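Local coordinates for protein neutral ceramidase (Pseudomonas aeruginosa, PDB 2ZWS) that hydrolyses the N-acyl linkage of ceramides to release sphingosine and a free fatty acid, and also runs the reverse synthesis, using a bound zinc ion, at residues A[93-105]-A[204-218]. Numbering follows the deposited sequence.
With ZN (zinc ion), chain B.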
ATOM      1  N   LEU A  93      -1.250  10.172   4.032  1.00 10.81           N
ATOM      2  CA  LEU A  93      -0.592   8.878   3.820  1.00 11.55           C
ATOM      3  C   LEU A  93      -1.601   7.929   3.220  1.00 12.50           C
ATOM      4  O   LEU A  93      -2.702   7.828   3.741  1.00 14.46           O
ATOM      5  CB  LEU A  93      -0.105   8.308   5.165  1.00 11.69           C
ATOM      6  CG  LEU A  93       0.778   9.186   6.050  1.00 12.48           C
ATOM      7  CD1 LEU A  93       1.171   8.398   7.300  1.00 12.90           C
ATOM      8  CD2 LEU A  93       2.039   9.689   5.332  1.00 13.29           C
ATOM      9  N   ALA A  94      -1.274   7.269   2.118  1.00 11.27           N
ATOM     10  CA  ALA A  94      -2.199   6.343   1.478  1.00 11.95           C
ATOM     11  C   ALA A  94      -1.466   5.071   1.101  1.00 12.11           C
ATOM     12  O   ALA A  94      -0.231   5.023   1.103  1.00 13.12           O
ATOM     13  CB  ALA A  94      -2.810   6.995   0.279  1.00 12.96           C
ATOM     14  N   ALA A  95      -2.224   4.018   0.828  1.00 11.57           N
ATOM     15  CA  ALA A  95      -1.632   2.723   0.502  1.00 10.66           C
ATOM     16  C   ALA A  95      -2.174   2.179  -0.823  1.00 10.72           C
ATOM     17  O   ALA A  95      -3.327   2.465  -1.214  1.00 11.29           O
ATOM     18  CB  ALA A  95      -1.986   1.754   1.608  1.00 12.25           C
ATOM     19  N   THR A  96      -1.364   1.332  -1.449  1.00 10.45           N
ATOM     20  CA  THR A  96      -1.724   0.702  -2.717  1.00 10.27           C
ATOM     21  C   THR A  96      -2.648  -0.522  -2.512  1.00 11.03           C
ATOM     22  O   THR A  96      -3.255  -1.018  -3.487  1.00 12.13           O
ATOM     23  CB  THR A  96      -0.482   0.134  -3.426  1.00 11.30           C
ATOM     24  OG1 THR A  96       0.127  -0.844  -2.556  1.00 12.31           O
ATOM     25  CG2 THR A  96       0.485   1.236  -3.851  1.00 14.96           C
ATOM     26  N   HIS A  97      -2.693  -1.040  -1.279  1.00 10.96           N
ATOM     27  CA  HIS A  97      -3.514  -2.228  -0.944  1.00 11.24           C
ATOM     28  C   HIS A  97      -2.939  -3.517  -1.522  1.00 12.14           C
ATOM     29  O   HIS A  97      -3.662  -4.472  -1.815  1.00 14.20           O
ATOM     30  CB  HIS A  97      -4.966  -2.022  -1.345  1.00 11.92           C
ATOM     31  CG  HIS A  97      -5.935  -2.911  -0.646  1.00 13.09           C
ATOM     32  ND1 HIS A  97      -5.840  -3.223   0.694  1.00 12.19           N
ATOM     33  CD2 HIS A  97      -7.110  -3.446  -1.083  1.00 12.67           C
ATOM     34  CE1 HIS A  97      -6.887  -3.971   1.033  1.00 11.55           C
ATOM     35  NE2 HIS A  97      -7.677  -4.110  -0.023  1.00 13.68           N
ATOM     36  N   THR A  98      -1.618  -3.566  -1.677  1.00 10.53           N
ATOM     37  CA  THR A  98      -0.974  -4.860  -1.946  1.00 11.03           C
ATOM     38  C   THR A  98      -1.275  -5.846  -0.823  1.00 10.56           C
ATOM     39  O   THR A  98      -1.260  -5.459   0.361  1.00 11.68           O
ATOM     40  CB  THR A  98       0.563  -4.737  -2.136  1.00 10.93           C
ATOM     41  OG1 THR A  98       1.145  -6.040  -2.238  1.00 12.83           O
ATOM     42  CG2 THR A  98       1.231  -3.981  -0.990  1.00 11.11           C
ATOM     43  N   HIS A  99      -1.472  -7.116  -1.182  1.00 10.76           N
ATOM     44  CA  HIS A  99      -1.739  -8.147  -0.186  1.00 11.18           C
ATOM     45  C   HIS A  99      -0.513  -9.030   0.040  1.00 12.30           C
ATOM     46  O   HIS A  99      -0.642 -10.105   0.623  1.00 13.58           O
ATOM     47  CB  HIS A  99      -2.945  -8.975  -0.629  1.00 11.83           C
ATOM     48  CG  HIS A  99      -4.246  -8.250  -0.512  1.00 14.77           C
ATOM     49  ND1 HIS A  99      -4.449  -6.988  -1.027  1.00 14.95           N
ATOM     50  CD2 HIS A  99      -5.419  -8.617   0.047  1.00 16.36           C
ATOM     51  CE1 HIS A  99      -5.695  -6.611  -0.788  1.00 16.05           C
ATOM     52  NE2 HIS A  99      -6.290  -7.568  -0.107  1.00 16.25           N
ATOM     53  N   SER A 100       0.660  -8.551  -0.370  1.00 11.96           N
ATOM     54  CA  SER A 100       1.871  -9.363  -0.314  1.00 12.39           C
ATOM     55  C   SER A 100       2.976  -8.753   0.505  1.00 12.09           C
ATOM     56  O   SER A 100       4.152  -8.970   0.193  1.00 12.95           O
ATOM     57  CB  SER A 100       2.395  -9.623  -1.725  1.00 12.01           C
ATOM     58  OG  SER A 100       1.429 -10.382  -2.458  1.00 13.82           O
ATOM     59  N   GLY A 101       2.606  -8.003   1.550  1.00 11.82           N
ATOM     60  CA  GLY A 101       3.617  -7.541   2.530  1.00 11.80           C
ATOM     61  C   GLY A 101       3.416  -8.186   3.892  1.00 11.77           C
ATOM     62  O   GLY A 101       2.334  -8.686   4.192  1.00 12.16           O
ATOM     63  N   PRO A 102       4.466  -8.172   4.727  1.00 12.03           N
ATOM     64  CA  PRO A 102       4.362  -8.650   6.115  1.00 11.81           C
ATOM     65  C   PRO A 102       3.367  -7.811   6.914  1.00 12.05           C
ATOM     66  O   PRO A 102       3.346  -6.584   6.785  1.00 12.37           O
ATOM     67  CB  PRO A 102       5.800  -8.489   6.648  1.00 11.53           C
ATOM     68  CG  PRO A 102       6.417  -7.437   5.792  1.00 12.94           C
ATOM     69  CD  PRO A 102       5.807  -7.632   4.415  1.00 12.64           C
ATOM     70  N   GLY A 103       2.559  -8.469   7.738  1.00 12.50           N
ATOM     71  CA  GLY A 103       1.563  -7.779   8.572  1.00 13.29           C
ATOM     72  C   GLY A 103       2.051  -7.442   9.966  1.00 13.73           C
ATOM     73  O   GLY A 103       3.259  -7.545  10.272  1.00 14.14           O
ATOM     74  N   GLY A 104       1.109  -7.033  10.812  1.00 13.15           N
ATOM     75  CA  GLY A 104       1.406  -6.758  12.221  1.00 14.56           C
ATOM     76  C   GLY A 104       1.711  -5.307  12.525  1.00 14.71           C
ATOM     77  O   GLY A 104       2.373  -4.997  13.524  1.00 14.25           O
ATOM     78  N   PHE A 105       1.257  -4.399  11.670  1.00 13.46           N
ATOM     79  CA  PHE A 105       1.568  -3.001  11.865  1.00 12.74           C
ATOM     80  C   PHE A 105       0.367  -2.101  12.172  1.00 12.29           C
ATOM     81  O   PHE A 105       0.452  -0.858  12.090  1.00 12.65           O
ATOM     82  CB  PHE A 105       2.465  -2.463  10.736  1.00 12.70           C
ATOM     83  CG  PHE A 105       1.874  -2.600   9.349  1.00 12.66           C
ATOM     84  CD1 PHE A 105       1.986  -3.793   8.642  1.00 13.69           C
ATOM     85  CD2 PHE A 105       1.236  -1.517   8.742  1.00 12.61           C
ATOM     86  CE1 PHE A 105       1.451  -3.911   7.341  1.00 11.78           C
ATOM     87  CE2 PHE A 105       0.712  -1.611   7.445  1.00 13.08           C
ATOM     88  CZ  PHE A 105       0.807  -2.801   6.751  1.00 13.00           C
ATOM     89  N   HIS A 204      -8.172  -3.815  -6.820  1.00 13.18           N
ATOM     90  CA  HIS A 204      -7.434  -4.544  -5.778  1.00 13.43           C
ATOM     91  C   HIS A 204      -6.056  -4.988  -6.267  1.00 13.15           C
ATOM     92  O   HIS A 204      -5.911  -5.515  -7.370  1.00 14.26           O
ATOM     93  CB  HIS A 204      -8.208  -5.754  -5.243  1.00 13.61           C
ATOM     94  CG  HIS A 204      -9.014  -5.455  -4.024  1.00 14.40           C
ATOM     95  ND1 HIS A 204     -10.170  -4.696  -4.063  1.00 14.33           N
ATOM     96  CD2 HIS A 204      -8.830  -5.808  -2.727  1.00 13.00           C
ATOM     97  CE1 HIS A 204     -10.642  -4.578  -2.829  1.00 13.43           C
ATOM     98  NE2 HIS A 204      -9.840  -5.235  -2.004  1.00 16.74           N
ATOM     99  N   SER A 205      -5.066  -4.789  -5.404  1.00 13.75           N
ATOM    100  CA  SER A 205      -3.710  -5.209  -5.692  1.00 14.01           C
ATOM    101  C   SER A 205      -3.485  -6.627  -5.151  1.00 14.26           C
ATOM    102  O   SER A 205      -2.702  -6.864  -4.202  1.00 14.10           O
ATOM    103  CB  SER A 205      -2.713  -4.194  -5.105  1.00 14.60           C
ATOM    104  OG  SER A 205      -2.807  -2.985  -5.853  1.00 18.16           O
ATOM    105  N   THR A 206      -4.156  -7.567  -5.807  1.00 14.28           N
ATOM    106  CA  THR A 206      -4.264  -8.949  -5.324  1.00 13.72           C
ATOM    107  C   THR A 206      -3.877  -9.918  -6.433  1.00 14.21           C
ATOM    108  O   THR A 206      -4.293 -11.072  -6.434  1.00 15.64           O
ATOM    109  CB  THR A 206      -5.717  -9.268  -4.905  1.00 13.43           C
ATOM    110  OG1 THR A 206      -6.607  -8.877  -5.966  1.00 14.25           O
ATOM    111  CG2 THR A 206      -6.117  -8.528  -3.636  1.00 15.42           C
ATOM    112  N   SER A 207      -3.105  -9.447  -7.413  1.00 12.74           N
ATOM    113  CA  SER A 207      -2.643 -10.361  -8.461  1.00 13.55           C
ATOM    114  C   SER A 207      -1.774 -11.492  -7.908  1.00 13.53           C
ATOM    115  O   SER A 207      -1.803 -12.600  -8.432  1.00 14.05           O
ATOM    116  CB  SER A 207      -1.886  -9.593  -9.545  1.00 13.40           C
ATOM    117  OG  SER A 207      -2.762  -8.679 -10.192  1.00 14.13           O
ATOM    118  N   MET A 208      -0.952 -11.193  -6.887  1.00 13.62           N
ATOM    119  CA  MET A 208      -0.211 -12.231  -6.169  1.00 14.53           C
ATOM    120  C   MET A 208      -1.171 -12.776  -5.117  1.00 15.13           C
ATOM    121  O   MET A 208      -1.706 -12.019  -4.285  1.00 15.03           O
ATOM    122  CB  MET A 208       1.020 -11.646  -5.489  1.00 14.25           C
ATOM    123  CG  MET A 208       2.077 -11.036  -6.431  1.00 13.93           C
ATOM    124  SD  MET A 208       2.722 -12.170  -7.681  1.00 15.37           S
ATOM    125  CE  MET A 208       3.444 -13.467  -6.653  1.00 19.78           C
ATOM    126  N   THR A 209      -1.421 -14.083  -5.178  1.00 16.65           N
ATOM    127  CA  THR A 209      -2.483 -14.715  -4.409  1.00 17.16           C
ATOM    128  C   THR A 209      -2.027 -15.119  -3.012  1.00 16.36           C
ATOM    129  O   THR A 209      -0.847 -14.956  -2.646  1.00 16.32           O
ATOM    130  CB  THR A 209      -3.038 -15.981  -5.114  1.00 18.15           C
ATOM    131  OG1 THR A 209      -2.043 -17.009  -5.030  1.00 20.70           O
ATOM    132  CG2 THR A 209      -3.410 -15.685  -6.589  1.00 19.56           C
ATOM    133  N   ASN A 210      -2.962 -15.671  -2.237  1.00 17.26           N
ATOM    134  CA  ASN A 210      -2.650 -16.164  -0.891  1.00 18.07           C
ATOM    135  C   ASN A 210      -1.728 -17.382  -0.861  1.00 17.91           C
ATOM    136  O   ASN A 210      -1.318 -17.799   0.223  1.00 19.22           O
ATOM    137  CB  ASN A 210      -3.920 -16.368  -0.010  1.00 18.64           C
ATOM    138  CG  ASN A 210      -4.818 -17.509  -0.476  1.00 21.68           C
ATOM    139  OD1 ASN A 210      -5.921 -17.696   0.078  1.00 26.88           O
ATOM    140  ND2 ASN A 210      -4.384 -18.263  -1.472  1.00 22.19           N
ATOM    141  N   ALA A 211      -1.394 -17.912  -2.038  1.00 17.81           N
ATOM    142  CA  ALA A 211      -0.408 -18.995  -2.167  1.00 17.21           C
ATOM    143  C   ALA A 211       1.037 -18.495  -2.235  1.00 16.75           C
ATOM    144  O   ALA A 211       1.984 -19.290  -2.111  1.00 17.65           O
ATOM    145  CB  ALA A 211      -0.703 -19.825  -3.401  1.00 17.85           C
ATOM    146  N   ASN A 212       1.193 -17.194  -2.425  1.00 14.99           N
ATOM    147  CA  ASN A 212       2.511 -16.621  -2.602  1.00 13.71           C
ATOM    148  C   ASN A 212       3.107 -16.213  -1.259  1.00 14.10           C
ATOM    149  O   ASN A 212       2.401 -15.686  -0.392  1.00 15.04           O
ATOM    150  CB  ASN A 212       2.420 -15.392  -3.503  1.00 14.25           C
ATOM    151  CG  ASN A 212       3.653 -14.513  -3.383  1.00 13.72           C
ATOM    152  OD1 ASN A 212       4.744 -14.885  -3.794  1.00 14.22           O
ATOM    153  ND2 ASN A 212       3.472 -13.338  -2.791  1.00 14.24           N
ATOM    154  N   HIS A 213       4.415 -16.415  -1.111  1.00 13.23           N
ATOM    155  CA  HIS A 213       5.076 -16.076   0.142  1.00 13.26           C
ATOM    156  C   HIS A 213       6.156 -15.022  -0.026  1.00 13.39           C
ATOM    157  O   HIS A 213       6.782 -14.614   0.960  1.00 14.29           O
ATOM    158  CB  HIS A 213       5.639 -17.344   0.776  1.00 13.99           C
ATOM    159  CG  HIS A 213       4.583 -18.310   1.225  1.00 16.55           C
ATOM    160  ND1 HIS A 213       4.125 -19.337   0.429  1.00 22.44           N
ATOM    161  CD2 HIS A 213       3.925 -18.425   2.400  1.00 19.05           C
ATOM    162  CE1 HIS A 213       3.205 -20.027   1.087  1.00 18.67           C
ATOM    163  NE2 HIS A 213       3.064 -19.494   2.285  1.00 21.26           N
ATOM    164  N   LEU A 214       6.369 -14.556  -1.262  1.00 13.11           N
ATOM    165  CA  LEU A 214       7.384 -13.529  -1.491  1.00 12.83           C
ATOM    166  C   LEU A 214       6.795 -12.134  -1.333  1.00 12.34           C
ATOM    167  O   LEU A 214       5.690 -11.863  -1.813  1.00 12.05           O
ATOM    168  CB  LEU A 214       7.949 -13.636  -2.902  1.00 11.72           C
ATOM    169  CG  LEU A 214       8.635 -14.963  -3.253  1.00 12.83           C
ATOM    170  CD1 LEU A 214       9.234 -14.851  -4.656  1.00 15.33           C
ATOM    171  CD2 LEU A 214       9.703 -15.378  -2.232  1.00 13.95           C
ATOM    172  N   ILE A 215       7.536 -11.251  -0.667  1.00 12.01           N
ATOM    173  CA  ILE A 215       7.113  -9.857  -0.555  1.00 11.61           C
ATOM    174  C   ILE A 215       7.010  -9.252  -1.927  1.00 11.21           C
ATOM    175  O   ILE A 215       7.897  -9.409  -2.772  1.00 10.79           O
ATOM    176  CB  ILE A 215       8.082  -9.049   0.333  1.00 10.96           C
ATOM    177  CG1 ILE A 215       7.908  -9.507   1.778  1.00 12.14           C
ATOM    178  CG2 ILE A 215       7.830  -7.549   0.180  1.00 12.64           C
ATOM    179  CD1 ILE A 215       8.825  -8.809   2.798  1.00 12.87           C
ATOM    180  N   SER A 216       5.897  -8.554  -2.160  1.00 10.51           N
ATOM    181  CA  SER A 216       5.705  -7.917  -3.454  1.00 10.52           C
ATOM    182  C   SER A 216       4.745  -6.738  -3.317  1.00 11.02           C
ATOM    183  O   SER A 216       3.787  -6.799  -2.548  1.00 11.89           O
ATOM    184  CB  SER A 216       5.101  -8.915  -4.451  1.00 11.70           C
ATOM    185  OG  SER A 216       4.704  -8.265  -5.652  1.00 13.22           O
ATOM    186  N   PRO A 217       5.004  -5.667  -4.069  1.00 11.41           N
ATOM    187  CA  PRO A 217       4.082  -4.540  -4.140  1.00 10.75           C
ATOM    188  C   PRO A 217       2.974  -4.751  -5.191  1.00 11.45           C
ATOM    189  O   PRO A 217       2.184  -3.823  -5.440  1.00 11.43           O
ATOM    190  CB  PRO A 217       5.004  -3.392  -4.543  1.00 11.76           C
ATOM    191  CG  PRO A 217       6.005  -4.054  -5.489  1.00 11.98           C
ATOM    192  CD  PRO A 217       6.223  -5.424  -4.866  1.00 11.50           C
ATOM    193  N   ASP A 218       2.922  -5.953  -5.778  1.00 11.12           N
ATOM    194  CA  ASP A 218       1.773  -6.395  -6.590  1.00 11.82           C
ATOM    195  C   ASP A 218       1.571  -5.539  -7.825  1.00 10.64           C
ATOM    196  O   ASP A 218       2.530  -4.942  -8.305  1.00 12.16           O
ATOM    197  CB  ASP A 218       0.520  -6.495  -5.710  1.00 12.17           C
ATOM    198  CG  ASP A 218      -0.502  -7.504  -6.233  1.00 14.52           C
ATOM    199  OD1 ASP A 218      -1.305  -7.154  -7.138  1.00 15.12           O
ATOM    200  OD2 ASP A 218      -0.512  -8.650  -5.725  1.00 13.91           O
TER
HETATM  201 ZN    ZN B 647      -9.656  -4.992   0.086  1.00 14.79          ZN
HETATM  202  O   HOH W   1       2.313  -1.784  -3.752  1.00 15.88           O
HETATM  203  O   HOH W   2      -1.022  -9.459  -3.265  1.00 13.64           O
HETATM  204  O   HOH W   3      -8.771  -6.788   0.766  1.00 20.14           O
HETATM  205  O   HOH W   4       0.798 -12.884  -1.750  1.00 15.35           O
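H97 and H204 meet at the zinc ion, with H97 NE2 at 2.2 Å and H204 NE2 at 2.1 Å from it. Their rings lie obliquely, planes at 63°. E411 and Y448 complete the protein ligands, and water 3 also binds. H97 ND1 is hydrogen-bonded to G64 O and H204 ND1 to L249 O, which fixes the rotation of both rings. H99 is second-shell: its NE2 is hydrogen-bonded to water 3 O at 2.7 Å, and its ND1 donates to H97 O. T206 CG2 makes a CH-pi contact over the H99 ring face, 3.4 Å from the centroid.

This is the zinc centre of the ceramidase active site, where the loop after strand 91-95 meets the loop leading to helix 218-231.

Direct hydrogen bonds also join the two loops. Next to the zinc ligands, S205 OG donates to T96 O from above the carbonyl plane. With chi1 at 173°, T98 OG1 lies opposite its own backbone N. There it donates to S216 O at 2.8 Å and accepts from S100 N, an ST turn. S216 N donates to S100 O at 3.0 Å.

Two waters bridge S100 OG to segment 204-218. Water 2 lies between S100 OG, M208 O and D218 OD2, its proton directions uncertain. Water 4 links S100 OG to T209 O and N212 ND2.

Apolar contact is small: I215 CD1 touches P102 CD at 3.6 Å, the side chains roughly perpendicular.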